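Local coordinates for protein oxaloacetate acetyl hydrolase (PDB 3LYE) that belongs to the phosphoenolpyruvate phosphomutase family of TIM-barrel enzymes and binds calcium ions in the crystal, at residues Ala152-Thr155 and Lys156-Arg160; Val105-Thr108 and Val109-Ile113; Leu282-Val285 and Cys286-Asp290; Ser37-Thr40 and Ala41-Leu44. All coordinates share one frame; numbering follows the deposited sequence.

Three helical turns and one helix-to-helix junction of one subunit, each held by backbone bonds and contacts between side chains three to five residues apart, fall into two pairs. Interactions 1 and 2 have centres about 9 Å apart and touch where Thr-155 and Ala-152 pack on helix 102-114; both also meet the second subunit. Interactions 3 and 4, centres about 11 Å apart, meet where Arg-39 and Glu-43 reach Val-285, and both face the fourth subunit. The two pairs lie well apart, the nearest atoms of interactions 2 and 4 being about 14 Å from each other. The side chain of Tyr-112 in interaction 2 is about 9 Å from a bound calcium ion.

Interaction 1 of 4, residues Ala152-Thr155 and Lys156-Arg160; sequences AVAT and KRRLR
The amide N of Arg-158 bonds to Ala-154 O at 2.9 Å, the shortest of four bonds from residue i+4 to residue i that carry helix 142-158 through its last turns. The same arginine illustrates how a long side chain can fold back on its own helix. It starts out extended and then bends at chi3 (67°), which lays the guanidinium against the preceding turn. One face lies over Thr-155 CA, which stands 3.5 Å from the plane and nearer the rim than the centre. NH2 of the same group comes within 2.9 Å of Thr-155 OG1, a hydroxyl already hydrogen-bonded to Ala-151 O.

Val-153 divides its two methyls between neighbours: CG1 packs at 3.9 Å on Arg-157 CD, whereas CG2 runs alongside the lysine chain, 4.1 Å from Lys-156 CE. Lys-156 CG sits between the backbone N and the carbonyl carbon (chi1 79°), and from there the chain travels past Val-153 to a salt bridge between NZ and Asp-193. Arg-160, with positive phi, closes the helix in a Schellman motif, its N bonded to Arg-157 O at 3.0 Å.

Around this turn, Ala-152 and Thr-155 pack on helix 102-114, Val-153 and Lys-156 touch Leu-165 of strand 164-169, and Leu-159 meets Phe-10 of the second subunit.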
ATOM      1  N   ALA A 152      22.408   8.384   6.676  1.00  8.78           N
ATOM      2  CA  ALA A 152      22.070   8.535   5.283  1.00  8.65           C
ATOM      3  C   ALA A 152      23.269   8.341   4.359  1.00  8.43           C
ATOM      4  O   ALA A 152      23.186   7.590   3.379  1.00  9.48           O
ATOM      5  CB  ALA A 152      21.408   9.879   5.055  1.00  9.43           C
ATOM      6  N   VAL A 153      24.388   8.988   4.659  1.00  9.08           N
ATOM      7  CA  VAL A 153      25.587   8.889   3.866  1.00  8.83           C
ATOM      8  C   VAL A 153      26.121   7.462   3.886  1.00  9.19           C
ATOM      9  O   VAL A 153      26.510   6.922   2.849  1.00 10.40           O
ATOM     10  CB  VAL A 153      26.640   9.890   4.348  1.00  9.95           C
ATOM     11  CG1 VAL A 153      27.991   9.631   3.686  1.00  9.95           C
ATOM     12  CG2 VAL A 153      26.202  11.281   4.049  1.00 11.37           C
ATOM     13  N   ALA A 154      26.167   6.840   5.054  1.00  9.77           N
ATOM     14  CA  ALA A 154      26.669   5.471   5.110  1.00  9.25           C
ATOM     15  C   ALA A 154      25.844   4.560   4.221  1.00 10.34           C
ATOM     16  O   ALA A 154      26.394   3.618   3.621  1.00 10.59           O
ATOM     17  CB  ALA A 154      26.686   4.946   6.535  1.00  9.85           C
ATOM     18  N   THR A 155      24.530   4.778   4.192  1.00  9.41           N
ATOM     19  CA  THR A 155      23.671   3.954   3.362  1.00  9.10           C
ATOM     20  C   THR A 155      23.950   4.119   1.877  1.00  9.93           C
ATOM     21  O   THR A 155      24.082   3.122   1.151  1.00  9.95           O
ATOM     22  CB  THR A 155      22.198   4.264   3.621  1.00 10.30           C
ATOM     23  OG1 THR A 155      21.886   4.008   4.985  1.00 12.15           O
ATOM     24  CG2 THR A 155      21.265   3.398   2.761  1.00 10.92           C
ATOM     25  N   LYS A 156      24.046   5.358   1.426  1.00  9.70           N
ATOM     26  CA  LYS A 156      24.308   5.590   0.010  1.00  8.95           C
ATOM     27  C   LYS A 156      25.649   4.982  -0.383  1.00 10.55           C
ATOM     28  O   LYS A 156      25.782   4.431  -1.471  1.00 10.94           O
ATOM     29  CB  LYS A 156      24.130   7.049  -0.384  1.00 12.56           C
ATOM     30  CG  LYS A 156      25.203   7.997  -0.072  1.00 13.99           C
ATOM     31  CD  LYS A 156      24.753   9.469  -0.076  1.00 16.08           C
ATOM     32  CE  LYS A 156      25.897  10.487   0.076  1.00 18.53           C
ATOM     33  NZ  LYS A 156      26.679  10.817  -1.193  1.00 19.11           N
ATOM     34  N   ARG A 157      26.638   5.041   0.510  1.00  9.76           N
ATOM     35  CA  ARG A 157      27.942   4.455   0.231  1.00 10.73           C
ATOM     36  C   ARG A 157      27.881   2.922   0.197  1.00 11.55           C
ATOM     37  O   ARG A 157      28.451   2.284  -0.716  1.00 13.27           O
ATOM     38  CB  ARG A 157      28.935   4.909   1.286  1.00 12.25           C
ATOM     39  CG  ARG A 157      29.354   6.333   1.072  1.00 13.89           C
ATOM     40  CD  ARG A 157      30.314   6.855   2.163  1.00 16.96           C
ATOM     41  NE  ARG A 157      31.411   5.913   2.487  1.00 21.83           N
ATOM     42  CZ  ARG A 157      32.525   5.749   1.780  1.00 22.63           C
ATOM     43  NH1 ARG A 157      33.414   4.843   2.163  1.00 20.77           N
ATOM     44  NH2 ARG A 157      32.761   6.479   0.700  1.00 24.73           N
ATOM     45  N   ARG A 158      27.186   2.306   1.155  1.00 10.71           N
ATOM     46  CA  ARG A 158      27.063   0.841   1.220  1.00 11.58           C
ATOM     47  C   ARG A 158      26.391   0.308  -0.040  1.00 12.25           C
ATOM     48  O   ARG A 158      26.743  -0.765  -0.555  1.00 13.31           O
ATOM     49  CB  ARG A 158      26.257   0.514   2.473  1.00 14.73           C
ATOM     50  CG  ARG A 158      25.922  -0.883   2.784  1.00 18.88           C
ATOM     51  CD  ARG A 158      25.522  -0.963   4.304  1.00 19.61           C
ATOM     52  NE  ARG A 158      24.272  -0.242   4.602  1.00 20.81           N
ATOM     53  CZ  ARG A 158      24.071   0.820   5.409  1.00 22.68           C
ATOM     54  NH1 ARG A 158      25.013   1.440   6.114  1.00 23.04           N
ATOM     55  NH2 ARG A 158      22.831   1.274   5.525  1.00 23.36           N
ATOM     56  N   LEU A 159      25.458   1.077  -0.576  1.00 10.91           N
ATOM     57  CA  LEU A 159      24.724   0.683  -1.788  1.00 12.10           C
ATOM     58  C   LEU A 159      25.418   1.098  -3.082  1.00 13.36           C
ATOM     59  O   LEU A 159      24.834   0.938  -4.156  1.00 14.62           O
ATOM     60  CB  LEU A 159      23.301   1.227  -1.730  1.00 11.51           C
ATOM     61  CG  LEU A 159      22.538   0.671  -0.541  1.00 11.37           C
ATOM     62  CD1 LEU A 159      21.129   1.267  -0.470  1.00 12.24           C
ATOM     63  CD2 LEU A 159      22.438  -0.821  -0.513  1.00 12.87           C
ATOM     64  N   ARG A 160      26.594   1.723  -2.983  1.00 13.13           N
ATOM     65  CA  ARG A 160      27.352   2.136  -4.162  1.00 14.33           C
ATOM     66  C   ARG A 160      26.523   2.978  -5.115  1.00 15.13           C
ATOM     67  O   ARG A 160      26.601   2.857  -6.321  1.00 17.49           O
ATOM     68  CB  ARG A 160      27.930   0.864  -4.812  1.00 19.24           C
ATOM     69  CG  ARG A 160      28.873   0.218  -3.760  1.00 24.52           C
ATOM     70  CD  ARG A 160      29.625  -1.053  -4.100  1.00 31.58           C
ATOM     71  NE  ARG A 160      29.583  -1.482  -5.476  1.00 34.88           N
ATOM     72  CZ  ARG A 160      29.606  -2.762  -5.842  1.00 38.56           C
ATOM     73  NH1 ARG A 160      29.569  -3.078  -7.139  1.00 40.47           N
ATOM     74  NH2 ARG A 160      29.646  -3.717  -4.905  1.00 36.50           N
TER

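Interaction 2 of 4, residues Val105-Thr108 and Val109-Ile113; sequences VART and VEHYI
Arg-107 and His-111 stand one turn apart on helix 102-114, which connects strands 91-94 and 119-122 in a beta-alpha-beta unit of the TIM barrel. From CB the arginine runs out fully extended as far as NE, with CG anti to the backbone N, and passes the imidazole at CG and again from NE outward. CG lies 3.7 Å from His-111 CD2. NE passes NE2 and CE1 of the same ring more loosely. The chain then turns at its last torsion (chi4 80°) and spreads the guanidinium over the end of the imidazole: His-111 NE2 stands 3.5 Å from its plane, over the centre, with CZ and NH1 both 3.6 Å from that nitrogen, and the tip atom NH2 comes to 3.5 Å from His-111 CE1. Because the two planes are 52° apart, this is an inclined contact and not a parallel stack. The arginine side chain also packs on Ile-68 of the third subunit.

Beneath these side chains the backbone is regular, with His-111 N bonded to Arg-107 O at 2.9 Å. The next residue pair follows the same spacing. Thr-108 OG1 is hydrogen-bonded to Met-104 O and Gly-98 O, while Tyr-112 OH bonds to the backbone O of Asp-94, a calcium-binding residue. The two side chains also meet in a CH-pi contact: Thr-108 CG2 sits over a face of the Tyr-112 ring, 4.2 Å from its centroid and 18° off the normal.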
ATOM      1  N   VAL A 105      16.237   6.307   9.055  1.00  9.20           N
ATOM      2  CA  VAL A 105      16.880   7.192   8.094  1.00  8.82           C
ATOM      3  C   VAL A 105      17.505   6.323   7.005  1.00  8.82           C
ATOM      4  O   VAL A 105      17.384   6.571   5.823  1.00  9.01           O
ATOM      5  CB  VAL A 105      17.921   8.075   8.747  1.00  9.37           C
ATOM      6  CG1 VAL A 105      18.691   8.841   7.697  1.00 10.34           C
ATOM      7  CG2 VAL A 105      17.277   9.014   9.768  1.00 10.46           C
ATOM      8  N   ALA A 106      18.258   5.315   7.443  1.00  9.01           N
ATOM      9  CA  ALA A 106      18.904   4.390   6.525  1.00  8.78           C
ATOM     10  C   ALA A 106      17.890   3.660   5.651  1.00  8.01           C
ATOM     11  O   ALA A 106      18.078   3.539   4.444  1.00  9.78           O
ATOM     12  CB  ALA A 106      19.743   3.388   7.299  1.00  9.20           C
ATOM     13  N   ARG A 107      16.812   3.176   6.257  1.00  8.09           N
ATOM     14  CA  ARG A 107      15.768   2.478   5.506  1.00  7.42           C
ATOM     15  C   ARG A 107      15.191   3.391   4.427  1.00  7.60           C
ATOM     16  O   ARG A 107      14.975   2.975   3.323  1.00  8.63           O
ATOM     17  CB  ARG A 107      14.673   2.033   6.470  1.00  8.65           C
ATOM     18  CG  ARG A 107      13.586   1.228   5.782  1.00  9.14           C
ATOM     19  CD  ARG A 107      12.662   0.629   6.835  1.00 10.14           C
ATOM     20  NE  ARG A 107      11.544  -0.115   6.252  1.00 13.30           N
ATOM     21  CZ  ARG A 107      11.645  -1.357   5.785  1.00 14.68           C
ATOM     22  NH1 ARG A 107      12.785  -2.017   5.862  1.00 14.44           N
ATOM     23  NH2 ARG A 107      10.590  -1.932   5.218  1.00 17.21           N
ATOM     24  N   THR A 108      14.956   4.649   4.780  1.00  8.37           N
ATOM     25  CA  THR A 108      14.404   5.618   3.853  1.00  8.08           C
ATOM     26  C   THR A 108      15.345   5.826   2.668  1.00  8.48           C
ATOM     27  O   THR A 108      14.924   5.786   1.519  1.00  8.49           O
ATOM     28  CB  THR A 108      14.129   6.956   4.579  1.00  8.62           C
ATOM     29  OG1 THR A 108      13.137   6.763   5.609  1.00  9.24           O
ATOM     30  CG2 THR A 108      13.620   7.999   3.601  1.00  9.00           C
ATOM     31  N   VAL A 109      16.632   6.055   2.948  1.00  7.75           N
ATOM     32  CA  VAL A 109      17.574   6.263   1.882  1.00  7.81           C
ATOM     33  C   VAL A 109      17.647   5.012   1.002  1.00  8.39           C
ATOM     34  O   VAL A 109      17.670   5.131  -0.214  1.00  8.53           O
ATOM     35  CB  VAL A 109      18.968   6.695   2.444  1.00  9.10           C
ATOM     36  CG1 VAL A 109      19.997   6.732   1.302  1.00  9.19           C
ATOM     37  CG2 VAL A 109      18.850   8.050   3.120  1.00  9.10           C
ATOM     38  N   GLU A 110      17.709   3.831   1.619  1.00  7.66           N
ATOM     39  CA  GLU A 110      17.794   2.604   0.847  1.00  7.80           C
ATOM     40  C   GLU A 110      16.576   2.464  -0.053  1.00  8.74           C
ATOM     41  O   GLU A 110      16.710   2.091  -1.212  1.00  9.09           O
ATOM     42  CB  GLU A 110      17.886   1.463   1.828  1.00  9.57           C
ATOM     43  CG  GLU A 110      17.847   0.084   1.243  1.00 13.23           C
ATOM     44  CD  GLU A 110      17.917  -0.953   2.342  1.00 25.63           C
ATOM     45  OE1 GLU A 110      17.328  -0.708   3.439  1.00 32.06           O
ATOM     46  OE2 GLU A 110      18.551  -1.989   2.114  1.00 27.50           O
ATOM     47  N   HIS A 111      15.379   2.690   0.488  1.00  8.06           N
ATOM     48  CA  HIS A 111      14.148   2.567  -0.291  1.00  7.84           C
ATOM     49  C   HIS A 111      14.082   3.590  -1.434  1.00  8.37           C
ATOM     50  O   HIS A 111      13.673   3.275  -2.543  1.00  8.54           O
ATOM     51  CB  HIS A 111      12.930   2.644   0.621  1.00  9.53           C
ATOM     52  CG  HIS A 111      12.710   1.389   1.402  1.00 12.83           C
ATOM     53  ND1 HIS A 111      11.483   0.787   1.511  1.00 23.10           N
ATOM     54  CD2 HIS A 111      13.567   0.609   2.097  1.00 13.19           C
ATOM     55  CE1 HIS A 111      11.592  -0.319   2.223  1.00 19.80           C
ATOM     56  NE2 HIS A 111      12.853  -0.470   2.565  1.00 15.88           N
ATOM     57  N   TYR A 112      14.517   4.809  -1.154  1.00  8.10           N
ATOM     58  CA  TYR A 112      14.536   5.848  -2.177  1.00  7.75           C
ATOM     59  C   TYR A 112      15.513   5.409  -3.278  1.00  7.29           C
ATOM     60  O   TYR A 112      15.214   5.503  -4.477  1.00  7.90           O
ATOM     61  CB  TYR A 112      14.922   7.210  -1.612  1.00  7.63           C
ATOM     62  CG  TYR A 112      13.793   8.023  -1.012  1.00  8.54           C
ATOM     63  CD1 TYR A 112      12.661   7.416  -0.447  1.00  9.48           C
ATOM     64  CD2 TYR A 112      13.893   9.393  -0.970  1.00  8.17           C
ATOM     65  CE1 TYR A 112      11.667   8.188   0.124  1.00  9.13           C
ATOM     66  CE2 TYR A 112      12.914  10.161  -0.409  1.00  7.92           C
ATOM     67  CZ  TYR A 112      11.787   9.551   0.130  1.00  9.55           C
ATOM     68  OH  TYR A 112      10.805  10.335   0.709  1.00 10.41           O
ATOM     69  N   ILE A 113      16.693   4.959  -2.888  1.00  7.91           N
ATOM     70  CA  ILE A 113      17.673   4.519  -3.872  1.00  8.04           C
ATOM     71  C   ILE A 113      17.130   3.391  -4.758  1.00  7.99           C
ATOM     72  O   ILE A 113      17.253   3.439  -5.987  1.00  9.81           O
ATOM     73  CB  ILE A 113      18.991   4.102  -3.176  1.00  8.16           C
ATOM     74  CG1 ILE A 113      19.748   5.369  -2.741  1.00  8.10           C
ATOM     75  CG2 ILE A 113      19.907   3.252  -4.062  1.00  9.81           C
ATOM     76  CD1 ILE A 113      20.912   5.104  -1.821  1.00  9.74           C
TER

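Interaction 3 of 4, residues Leu282-Val285 and Cys286-Asp290; sequences LFEV and CGLQD
Two backbone bonds between Phe-283, Glu-284 and the residues that follow them show how a helix can be ended within a single turn. Leu-288 N reaches back five residues to Phe-283 O at 2.9 Å, and Gly-287 N approaches Glu-284 O at 3.3 Å from well above the carbonyl plane. Together they form a Schellman motif in which Gly-287, at positive phi (88°), is the C-prime residue of the first helix; it is also the N-cap of helix 288-297. One residue earlier, Cys-286 N still makes an ordinary helical bond to Leu-282 O at 3.0 Å.

An apolar contact covers the turn. Leu-288 CB points back over the finished helix and packs at 4.1 Å on Phe-283 CB. The leucine CG is anti to the backbone N (chi1 179°) and, with chi2 at 64°, this brings CD2 across the Glu-284 chain to within 4.1 Å of Glu-284 CG. The sulfur of Cys-286 stays close to the helix, 3.5 Å from Leu-282 O.

A water forms the next shell. It donates to Glu-284 O at 2.7 Å and accepts from Gln-289 N at 2.9 Å. Glu-284 O is thus gripped twice, by Gly-287 N and by the water, while the water also satisfies an amide in the first turn of the new helix.

The fourth subunit also packs on the junction, its Tyr-255 meeting Leu-282 and Val-285 and its Leu-66 meeting Leu-288. Within the chain, Val-285 packs on Arg-39, Thr-40 and Glu-43 of helix 35-43, and Cys-286 on Leu-36.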
ATOM      1  N   LEU A 282      -5.520  14.351 -21.823  1.00 10.94           N
ATOM      2  CA  LEU A 282      -5.042  14.004 -20.484  1.00 10.44           C
ATOM      3  C   LEU A 282      -4.376  12.617 -20.508  1.00 10.59           C
ATOM      4  O   LEU A 282      -3.341  12.405 -19.883  1.00 12.09           O
ATOM      5  CB  LEU A 282      -6.217  14.029 -19.514  1.00 11.25           C
ATOM      6  CG  LEU A 282      -6.775  15.434 -19.272  1.00 10.53           C
ATOM      7  CD1 LEU A 282      -8.168  15.343 -18.617  1.00 11.78           C
ATOM      8  CD2 LEU A 282      -5.770  16.292 -18.489  1.00 12.33           C
ATOM      9  N   PHE A 283      -4.951  11.679 -21.258  1.00 10.50           N
ATOM     10  CA  PHE A 283      -4.362  10.340 -21.338  1.00 11.45           C
ATOM     11  C   PHE A 283      -3.008  10.414 -22.023  1.00 11.70           C
ATOM     12  O   PHE A 283      -2.065   9.725 -21.634  1.00 12.02           O
ATOM     13  CB  PHE A 283      -5.272   9.360 -22.044  1.00 11.79           C
ATOM     14  CG  PHE A 283      -6.571   9.129 -21.351  1.00 12.69           C
ATOM     15  CD1 PHE A 283      -6.681   9.210 -19.966  1.00 14.20           C
ATOM     16  CD2 PHE A 283      -7.708   8.832 -22.083  1.00 16.24           C
ATOM     17  CE1 PHE A 283      -7.916   9.034 -19.346  1.00 17.53           C
ATOM     18  CE2 PHE A 283      -8.945   8.628 -21.452  1.00 16.88           C
ATOM     19  CZ  PHE A 283      -9.040   8.741 -20.092  1.00 17.33           C
ATOM     20  N   GLU A 284      -2.910  11.239 -23.061  1.00 12.22           N
ATOM     21  CA  GLU A 284      -1.648  11.389 -23.764  1.00 12.29           C
ATOM     22  C   GLU A 284      -0.577  11.964 -22.812  1.00 11.95           C
ATOM     23  O   GLU A 284       0.563  11.525 -22.807  1.00 12.87           O
ATOM     24  CB  GLU A 284      -1.829  12.267 -25.012  1.00 13.47           C
ATOM     25  CG  GLU A 284      -2.652  11.603 -26.110  1.00 16.95           C
ATOM     26  CD  GLU A 284      -3.072  12.541 -27.226  1.00 24.90           C
ATOM     27  OE1 GLU A 284      -3.418  12.011 -28.308  1.00 27.91           O
ATOM     28  OE2 GLU A 284      -3.100  13.780 -27.014  1.00 29.22           O
ATOM     29  N   VAL A 285      -0.965  12.940 -22.001  1.00 12.22           N
ATOM     30  CA  VAL A 285      -0.013  13.527 -21.064  1.00 11.59           C
ATOM     31  C   VAL A 285       0.419  12.431 -20.091  1.00 11.22           C
ATOM     32  O   VAL A 285       1.576  12.322 -19.718  1.00 11.62           O
ATOM     33  CB  VAL A 285      -0.672  14.701 -20.292  1.00 13.12           C
ATOM     34  CG1 VAL A 285       0.112  15.094 -19.024  1.00 14.84           C
ATOM     35  CG2 VAL A 285      -0.921  15.899 -21.228  1.00 14.68           C
ATOM     36  N   CYS A 286      -0.509  11.555 -19.747  1.00 11.28           N
ATOM     37  CA  CYS A 286      -0.257  10.476 -18.812  1.00 11.56           C
ATOM     38  C   CYS A 286       0.229   9.153 -19.391  1.00 12.89           C
ATOM     39  O   CYS A 286      -0.036   8.100 -18.813  1.00 16.05           O
ATOM     40  CB  CYS A 286      -1.455  10.300 -17.865  1.00 13.10           C
ATOM     41  SG  CYS A 286      -1.755  11.721 -16.788  1.00 14.19           S
ATOM     42  N   GLY A 287       0.916   9.186 -20.514  1.00 13.23           N
ATOM     43  CA  GLY A 287       1.482   7.969 -21.065  1.00 13.80           C
ATOM     44  C   GLY A 287       0.713   7.077 -21.984  1.00 13.49           C
ATOM     45  O   GLY A 287       1.074   5.910 -22.163  1.00 15.00           O
ATOM     46  N   LEU A 288      -0.275   7.637 -22.663  1.00 12.82           N
ATOM     47  CA  LEU A 288      -1.062   6.806 -23.568  1.00 13.10           C
ATOM     48  C   LEU A 288      -0.231   6.242 -24.686  1.00 15.48           C
ATOM     49  O   LEU A 288      -0.375   5.076 -25.026  1.00 15.64           O
ATOM     50  CB  LEU A 288      -2.213   7.628 -24.147  1.00 14.24           C
ATOM     51  CG  LEU A 288      -3.095   6.866 -25.147  1.00 14.88           C
ATOM     52  CD1 LEU A 288      -3.795   5.716 -24.479  1.00 14.60           C
ATOM     53  CD2 LEU A 288      -4.120   7.846 -25.736  1.00 16.30           C
ATOM     54  N   GLN A 289       0.646   7.065 -25.264  1.00 16.13           N
ATOM     55  CA  GLN A 289       1.461   6.549 -26.368  1.00 18.16           C
ATOM     56  C   GLN A 289       2.334   5.370 -25.943  1.00 17.29           C
ATOM     57  O   GLN A 289       2.428   4.398 -26.657  1.00 18.34           O
ATOM     58  CB  GLN A 289       2.280   7.628 -27.065  1.00 23.21           C
ATOM     59  CG  GLN A 289       2.956   7.070 -28.318  1.00 29.12           C
ATOM     60  CD  GLN A 289       1.936   6.650 -29.381  1.00 35.93           C
ATOM     61  OE1 GLN A 289       0.912   7.311 -29.569  1.00 38.15           O
ATOM     62  NE2 GLN A 289       2.210   5.542 -30.070  1.00 38.84           N
ATOM     63  N   ASP A 290       2.929   5.412 -24.765  1.00 16.96           N
ATOM     64  CA  ASP A 290       3.751   4.296 -24.319  1.00 16.31           C
ATOM     65  C   ASP A 290       2.882   3.047 -24.186  1.00 14.02           C
ATOM     66  O   ASP A 290       3.290   1.935 -24.530  1.00 15.42           O
ATOM     67  CB  ASP A 290       4.315   4.562 -22.922  1.00 18.25           C
ATOM     68  CG  ASP A 290       5.479   5.512 -22.918  1.00 24.43           C
ATOM     69  OD1 ASP A 290       5.871   5.909 -21.809  1.00 29.10           O
ATOM     70  OD2 ASP A 290       6.029   5.840 -23.991  1.00 25.10           O
TER
HETATM   71  O   HOH W   1       1.375   9.817 -24.666  1.00 18.49           O

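Interaction 4 of 4, residues Ser37-Thr40 and Ala41-Leu44; sequences SART and AMEL
Met-42 and Arg-39 are brought together by two bends: the arginine chain turns at chi2 (-69°) and the methionine at chi3 (71°). Their side chains cross at an angle, with Arg-39 NH2 4.1 Å from Met-42 CE and Arg-39 CD a similar distance from the sulfur. On its way there the methionine hugs the previous turn, its CG 3.2 Å from Ala-38 O, the oxygen that accepts the hydrogen bond from Met-42 N at 3.0 Å. Next along helix 35-43, Glu-43 N bonds to Arg-39 O at 2.9 Å, and the extended Glu-43 chain runs beside Thr-40 with OE2 4.1 Å from Thr-40 CG2. Thr-40 OG1 bonds instead to Leu-36 O.

The helix belongs to the beta-alpha-beta unit formed with strands 27-32 and 49-51, and Ala-38 and Ala-41 rest on both strands. The polar ends of Arg-39 and Glu-43 turn to the fourth subunit, where NE of the arginine hydrogen-bonds to Gly-62 O, Glu-43 OE1 forms a salt bridge with Arg-259 and OE2 a hydrogen bond with Tyr-255 OH. Within the helix these ends meet methyl groups of Met-42 and Thr-40; across the interface Arg-259 would be expected to stabilise Glu-43 as a carboxylate.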
ATOM      1  N   SER A  37       0.691  16.093 -12.149  1.00  8.56           N
ATOM      2  CA  SER A  37       1.646  17.190 -12.052  1.00  8.40           C
ATOM      3  C   SER A  37       3.024  16.741 -12.581  1.00  7.61           C
ATOM      4  O   SER A  37       3.685  17.468 -13.328  1.00  9.06           O
ATOM      5  CB  SER A  37       1.769  17.741 -10.629  1.00  8.06           C
ATOM      6  OG  SER A  37       2.066  16.721  -9.703  1.00  8.24           O
ATOM      7  N   ALA A  38       3.460  15.543 -12.229  1.00  8.03           N
ATOM      8  CA  ALA A  38       4.739  15.056 -12.717  1.00  8.48           C
ATOM      9  C   ALA A  38       4.747  14.878 -14.239  1.00  8.52           C
ATOM     10  O   ALA A  38       5.696  15.284 -14.931  1.00  9.38           O
ATOM     11  CB  ALA A  38       5.099  13.746 -12.038  1.00  8.72           C
ATOM     12  N   ARG A  39       3.685  14.289 -14.777  1.00  8.89           N
ATOM     13  CA  ARG A  39       3.606  14.082 -16.226  1.00  8.92           C
ATOM     14  C   ARG A  39       3.595  15.422 -16.970  1.00  8.86           C
ATOM     15  O   ARG A  39       4.127  15.526 -18.064  1.00 10.24           O
ATOM     16  CB  ARG A  39       2.348  13.286 -16.570  1.00  8.54           C
ATOM     17  CG  ARG A  39       2.433  11.799 -16.275  1.00  8.60           C
ATOM     18  CD  ARG A  39       3.386  11.057 -17.194  1.00  8.95           C
ATOM     19  NE  ARG A  39       3.111   9.630 -17.113  1.00  8.03           N
ATOM     20  CZ  ARG A  39       3.732   8.707 -17.830  1.00  8.36           C
ATOM     21  NH1 ARG A  39       3.378   7.449 -17.678  1.00  9.39           N
ATOM     22  NH2 ARG A  39       4.695   9.049 -18.675  1.00 10.66           N
ATOM     23  N   THR A  40       2.988  16.431 -16.363  1.00  8.98           N
ATOM     24  CA  THR A  40       2.929  17.746 -17.008  1.00  9.37           C
ATOM     25  C   THR A  40       4.335  18.367 -17.051  1.00 10.39           C
ATOM     26  O   THR A  40       4.770  18.924 -18.059  1.00 11.00           O
ATOM     27  CB  THR A  40       1.928  18.679 -16.350  1.00  9.72           C
ATOM     28  OG1 THR A  40       0.638  18.063 -16.344  1.00 10.90           O
ATOM     29  CG2 THR A  40       1.765  19.964 -17.110  1.00 11.03           C
ATOM     30  N   ALA A  41       5.062  18.282 -15.949  1.00  9.56           N
ATOM     31  CA  ALA A  41       6.430  18.795 -15.911  1.00 10.20           C
ATOM     32  C   ALA A  41       7.289  18.067 -16.949  1.00 10.07           C
ATOM     33  O   ALA A  41       8.150  18.658 -17.586  1.00 11.50           O
ATOM     34  CB  ALA A  41       7.004  18.644 -14.536  1.00  9.53           C
ATOM     35  N   MET A  42       7.048  16.767 -17.116  1.00 10.20           N
ATOM     36  CA  MET A  42       7.778  15.952 -18.095  1.00 11.83           C
ATOM     37  C   MET A  42       7.441  16.395 -19.518  1.00 12.92           C
ATOM     38  O   MET A  42       8.334  16.554 -20.338  1.00 14.57           O
ATOM     39  CB  MET A  42       7.462  14.466 -17.922  1.00 11.55           C
ATOM     40  CG  MET A  42       7.980  13.905 -16.616  1.00 12.50           C
ATOM     41  SD  MET A  42       7.227  12.335 -16.087  1.00 13.22           S
ATOM     42  CE  MET A  42       7.913  11.193 -17.249  1.00 12.76           C
ATOM     43  N   GLU A  43       6.162  16.623 -19.786  1.00 12.47           N
ATOM     44  CA  GLU A  43       5.694  17.061 -21.094  1.00 13.79           C
ATOM     45  C   GLU A  43       6.404  18.358 -21.494  1.00 13.09           C
ATOM     46  O   GLU A  43       6.777  18.550 -22.657  1.00 14.65           O
ATOM     47  CB  GLU A  43       4.180  17.410 -21.014  1.00 14.57           C
ATOM     48  CG  GLU A  43       3.567  18.083 -22.239  1.00 17.03           C
ATOM     49  CD  GLU A  43       2.129  18.597 -22.052  1.00 18.34           C
ATOM     50  OE1 GLU A  43       1.561  19.100 -23.058  1.00 21.42           O
ATOM     51  OE2 GLU A  43       1.551  18.516 -20.962  1.00 15.85           O
ATOM     52  N   LEU A  44       6.646  19.214 -20.509  1.00 12.84           N
ATOM     53  CA  LEU A  44       7.257  20.519 -20.751  1.00 12.94           C
ATOM     54  C   LEU A  44       8.759  20.512 -20.813  1.00 15.38           C
ATOM     55  O   LEU A  44       9.374  21.544 -21.063  1.00 16.94           O
ATOM     56  CB  LEU A  44       6.719  21.542 -19.735  1.00 12.17           C
ATOM     57  CG  LEU A  44       5.200  21.776 -19.826  1.00 12.71           C
ATOM     58  CD1 LEU A  44       4.709  22.576 -18.625  1.00 12.10           C
ATOM     59  CD2 LEU A  44       4.801  22.430 -21.144  1.00 14.24           C
TER